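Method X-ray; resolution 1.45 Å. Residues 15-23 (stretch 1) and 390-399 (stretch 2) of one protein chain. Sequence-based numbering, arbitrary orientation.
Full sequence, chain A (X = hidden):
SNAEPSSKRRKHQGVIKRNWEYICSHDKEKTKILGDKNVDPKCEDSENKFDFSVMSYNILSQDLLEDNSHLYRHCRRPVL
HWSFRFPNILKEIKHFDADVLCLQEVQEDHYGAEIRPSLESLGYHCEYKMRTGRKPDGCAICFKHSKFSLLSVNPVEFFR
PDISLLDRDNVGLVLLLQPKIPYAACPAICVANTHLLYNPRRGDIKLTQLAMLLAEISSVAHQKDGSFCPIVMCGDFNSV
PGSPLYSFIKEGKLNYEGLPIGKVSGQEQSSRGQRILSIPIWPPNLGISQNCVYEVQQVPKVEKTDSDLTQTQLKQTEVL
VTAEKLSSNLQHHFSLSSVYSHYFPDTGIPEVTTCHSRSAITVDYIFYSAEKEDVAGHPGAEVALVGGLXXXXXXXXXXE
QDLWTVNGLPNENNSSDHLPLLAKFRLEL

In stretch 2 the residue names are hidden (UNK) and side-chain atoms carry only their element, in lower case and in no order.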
# COMPACT_ATOMS: atom_id res chain seq x y z
N VAL A 15 14.72 23.76 6.96
CA VAL A 15 14.81 23.18 5.62
C VAL A 15 13.80 22.04 5.47
O VAL A 15 13.68 21.17 6.34
CB VAL A 15 16.24 22.68 5.36
CG1 VAL A 15 16.30 21.70 4.20
CG2 VAL A 15 17.17 23.87 5.09
N ILE A 16 13.05 22.04 4.36
CA ILE A 16 12.04 20.99 4.06
C ILE A 16 12.60 20.23 2.87
O ILE A 16 12.53 20.74 1.78
CB ILE A 16 10.66 21.58 3.76
CG1 ILE A 16 10.18 22.45 4.92
CG2 ILE A 16 9.69 20.46 3.45
CD1 ILE A 16 8.88 23.12 4.67
N LYS A 17 13.18 19.07 3.11
CA LYS A 17 13.82 18.31 2.02
C LYS A 17 13.57 16.82 2.23
O LYS A 17 13.55 16.39 3.36
CB LYS A 17 15.33 18.59 1.99
CG LYS A 17 16.09 17.87 0.89
CD LYS A 17 17.49 18.36 0.60
CE LYS A 17 18.09 17.62 -0.57
NZ LYS A 17 19.48 18.05 -0.86
N ARG A 18 13.43 16.07 1.14
CA ARG A 18 13.37 14.60 1.20
C ARG A 18 14.77 14.14 0.82
O ARG A 18 15.19 14.45 -0.28
CB ARG A 18 12.27 14.10 0.27
CG ARG A 18 10.89 14.59 0.68
CD ARG A 18 9.79 13.78 0.04
NE ARG A 18 9.81 12.43 0.57
CZ ARG A 18 9.11 11.43 0.10
NH1 ARG A 18 8.25 11.63 -0.89
NH2 ARG A 18 9.27 10.23 0.61
N ASN A 19 15.43 13.42 1.69
CA ASN A 19 16.83 12.98 1.51
C ASN A 19 16.91 11.48 1.34
O ASN A 19 16.09 10.81 1.88
CB ASN A 19 17.65 13.27 2.77
CG ASN A 19 17.40 14.64 3.34
OD1 ASN A 19 16.72 14.80 4.34
ND2 ASN A 19 17.95 15.63 2.69
N TRP A 20 17.91 10.99 0.63
CA TRP A 20 18.18 9.54 0.62
C TRP A 20 18.89 9.25 1.93
O TRP A 20 19.94 9.83 2.17
CB TRP A 20 19.06 9.14 -0.56
CG TRP A 20 18.31 8.83 -1.80
CD1 TRP A 20 18.37 9.51 -2.98
CD2 TRP A 20 17.35 7.77 -1.99
NE1 TRP A 20 17.52 8.94 -3.89
CE2 TRP A 20 16.88 7.89 -3.31
CE3 TRP A 20 16.83 6.78 -1.18
CZ2 TRP A 20 15.94 7.01 -3.83
CZ3 TRP A 20 15.91 5.90 -1.69
CH2 TRP A 20 15.48 6.02 -3.00
N GLU A 21 18.31 8.45 2.79
CA GLU A 21 18.94 8.00 4.02
C GLU A 21 19.46 6.59 3.76
O GLU A 21 18.67 5.70 3.43
CB GLU A 21 17.96 7.96 5.18
CG GLU A 21 17.41 9.29 5.61
CD GLU A 21 16.44 9.15 6.76
OE1 GLU A 21 16.00 8.01 7.06
OE2 GLU A 21 16.11 10.19 7.38
N TYR A 22 20.76 6.41 3.89
CA TYR A 22 21.37 5.10 3.75
C TYR A 22 21.35 4.39 5.09
O TYR A 22 21.64 5.00 6.13
CB TYR A 22 22.79 5.26 3.21
CG TYR A 22 22.75 5.61 1.74
CD1 TYR A 22 22.71 4.61 0.78
CD2 TYR A 22 22.69 6.93 1.32
CE1 TYR A 22 22.65 4.91 -0.57
CE2 TYR A 22 22.63 7.25 -0.03
CZ TYR A 22 22.61 6.23 -0.97
OH TYR A 22 22.55 6.53 -2.31
N ILE A 23 20.98 3.12 5.06
CA ILE A 23 20.78 2.36 6.27
C ILE A 23 22.02 1.54 6.59
O ILE A 23 23.14 2.04 6.51
CB ILE A 23 19.55 1.44 6.15
CG1 ILE A 23 18.33 2.22 5.65
CG2 ILE A 23 19.27 0.78 7.48
CD1 ILE A 23 17.84 3.30 6.60
N UNK A 390 17.81 -6.88 2.05
CA UNK A 390 18.50 -5.86 2.84
C UNK A 390 18.01 -4.49 2.37
O UNK A 390 17.97 -4.26 1.18
c UNK A 390 20.60 -7.31 3.03
c UNK A 390 21.80 -8.64 4.78
n UNK A 390 22.99 -8.64 3.89
c UNK A 390 20.02 -5.96 2.67
c UNK A 390 20.87 -7.48 4.50
N UNK A 391 17.60 -3.66 3.30
CA UNK A 391 17.23 -2.29 2.97
C UNK A 391 18.50 -1.46 2.88
O UNK A 391 19.22 -1.32 3.88
c UNK A 391 16.30 -1.70 4.03
c UNK A 391 15.91 -0.25 3.77
c UNK A 391 15.11 0.29 4.94
c UNK A 391 15.12 -0.11 2.49
N UNK A 392 18.79 -0.93 1.70
CA UNK A 392 19.98 -0.11 1.52
C UNK A 392 19.72 1.36 1.81
O UNK A 392 20.59 2.04 2.38
c UNK A 392 22.06 -2.14 0.44
c UNK A 392 20.90 -1.63 -0.40
c UNK A 392 21.28 -1.57 -1.88
c UNK A 392 20.48 -0.25 0.08
N UNK A 393 18.57 1.88 1.40
CA UNK A 393 18.28 3.30 1.53
C UNK A 393 16.79 3.53 1.40
O UNK A 393 16.05 2.71 0.85
c UNK A 393 19.01 4.10 0.44
N UNK A 394 16.35 4.68 1.91
CA UNK A 394 14.96 5.10 1.79
C UNK A 394 14.93 6.61 1.60
O UNK A 394 15.84 7.32 2.01
n UNK A 394 15.15 5.50 8.89
c UNK A 394 14.59 4.84 7.89
c UNK A 394 14.14 4.72 3.02
n UNK A 394 14.50 5.41 6.70
n UNK A 394 14.11 3.62 8.10
c UNK A 394 14.61 5.38 4.29
c UNK A 394 13.92 4.80 5.51
N UNK A 395 13.85 7.09 0.97
CA UNK A 395 13.68 8.52 0.73
C UNK A 395 12.90 9.11 1.89
O UNK A 395 11.71 8.80 2.07
c UNK A 395 11.82 10.43 -2.11
c UNK A 395 14.17 10.76 -1.34
c UNK A 395 12.80 10.24 -0.98
c UNK A 395 12.93 8.76 -0.58
N UNK A 396 13.53 9.98 2.67
CA UNK A 396 12.94 10.40 3.93
C UNK A 396 11.60 11.11 3.72
O UNK A 396 11.38 11.79 2.71
c UNK A 396 13.91 11.28 4.70
o UNK A 396 14.19 12.48 4.02
N UNK A 397 10.70 10.97 4.69
CA UNK A 397 9.33 11.51 4.68
C UNK A 397 9.36 12.89 5.36
O UNK A 397 10.42 13.42 5.59
c UNK A 397 8.43 10.46 5.35
c UNK A 397 7.30 8.25 5.24
c UNK A 397 7.98 9.34 4.42
c UNK A 397 7.04 9.85 3.36
N UNK A 398 8.20 13.49 5.56
CA UNK A 398 8.06 14.83 6.14
C UNK A 398 7.07 14.79 7.29
O UNK A 398 6.42 13.81 7.49
c UNK A 398 7.76 16.70 2.75
c UNK A 398 8.45 15.88 3.81
c UNK A 398 7.56 15.77 5.04
c UNK A 398 9.79 16.49 4.16
N UNK A 399 7.04 15.86 8.06
CA UNK A 399 6.09 16.03 9.16
C UNK A 399 4.84 16.75 8.66
O UNK A 399 4.85 17.32 7.59
c UNK A 399 8.01 16.21 10.81
o UNK A 399 6.88 18.13 9.89
c UNK A 399 6.70 16.79 10.33
O HOH W 1 12.93 14.49 5.36

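Position 390 opens the second strand with four side-chain carbons in a row ending in a nitrogen, which is the pattern of lysine. Lys390 lies beyond the reach of stretch 1, and its NZ is hydrogen-bonded elsewhere in the structure.

Position 391 carries four carbons forked at the second, with no heteroatom. One of the fork ends lies 3.8 Å from Ile23 CG1. The fork at the second carbon, rather than the first, identifies Leu391.

Position 392 has the same four carbons and the same fork, but its CA-to-CB bond points away from stretch 1. Its contribution comes from the backbone, where O accepts a hydrogen bond from Ile23 N at 2.9 Å. The atoms give Leu392.

At position 393 the side chain is a single carbon, CB, which lies over the face of the Tyr22 ring, 4.1 Å from its centroid in a CH-pi contact, and also 3.8 Å from Trp20 CE3. One carbon alone makes it Ala393. Tyr22 and Ala393 form a non-hydrogen-bonded pair, with 4.2 Å between Tyr22 CA and Ala393 CA.

Position 394 has three carbons, a nitrogen, then a carbon bearing two more nitrogens. The first nitrogen lies 3.0 Å from Glu21 OE1. Such a guanidinium means arginine, and Arg394 NE forms a salt bridge with that oxygen, to which Arg394 NH2 also donates, at 3.2 Å from Glu21 OE1. The carboxylate oxygen thus meets the edge of the guanidinium, leaving a face for Ile23 CD1, 3.8 Å from Arg394 CZ.

Position 395 again shows four carbons forked at the second. Its CB lies over one face of the Trp20 ring, 4.3 Å from Trp20 CZ3, while a fork end covers a face of the Arg18 guanidinium. This is Leu395, and its CD2 approaches Arg18 CZ to 3.6 Å.

Position 396 holds one carbon and one oxygen, and the oxygen lies 2.8 Å from Asn19 N. This is the side chain of serine. Ser396 OG accepts a hydrogen bond from Asn19 N and donates to a water oxygen at 2.7 Å; that water in turn donates to Lys17 O.

Position 397 has four carbons, forked at the second, and a fork end reaches Arg18 NH2 at 3.6 Å although CA-to-CB points away. It is Leu397.

Position 398 repeats that pattern; one fork end lies 4.0 Å from Ile16 CG2. Leu398 is the residue.

Position 399 has one carbon carrying an oxygen and a carbon, so it is Thr399. It does not touch stretch 1, but caps a helix that follows.

The contact is an antiparallel strand pairing. Glu21 N donates to Arg394 O at 2.8 Å, and Arg394 N to Glu21 O at 3.0 Å. Trp20 and Tyr22 share one face with Ala393 and Leu395, while Glu21 and Arg394 pair on the other. Past the strand, Ser396 N donates to Asn19 O at 2.8 Å, and Arg18 NE reaches Ser396 O at 2.7 Å, extending the polar link beyond the ladder.

Stretch 2 390-399: KLLARLSLLT
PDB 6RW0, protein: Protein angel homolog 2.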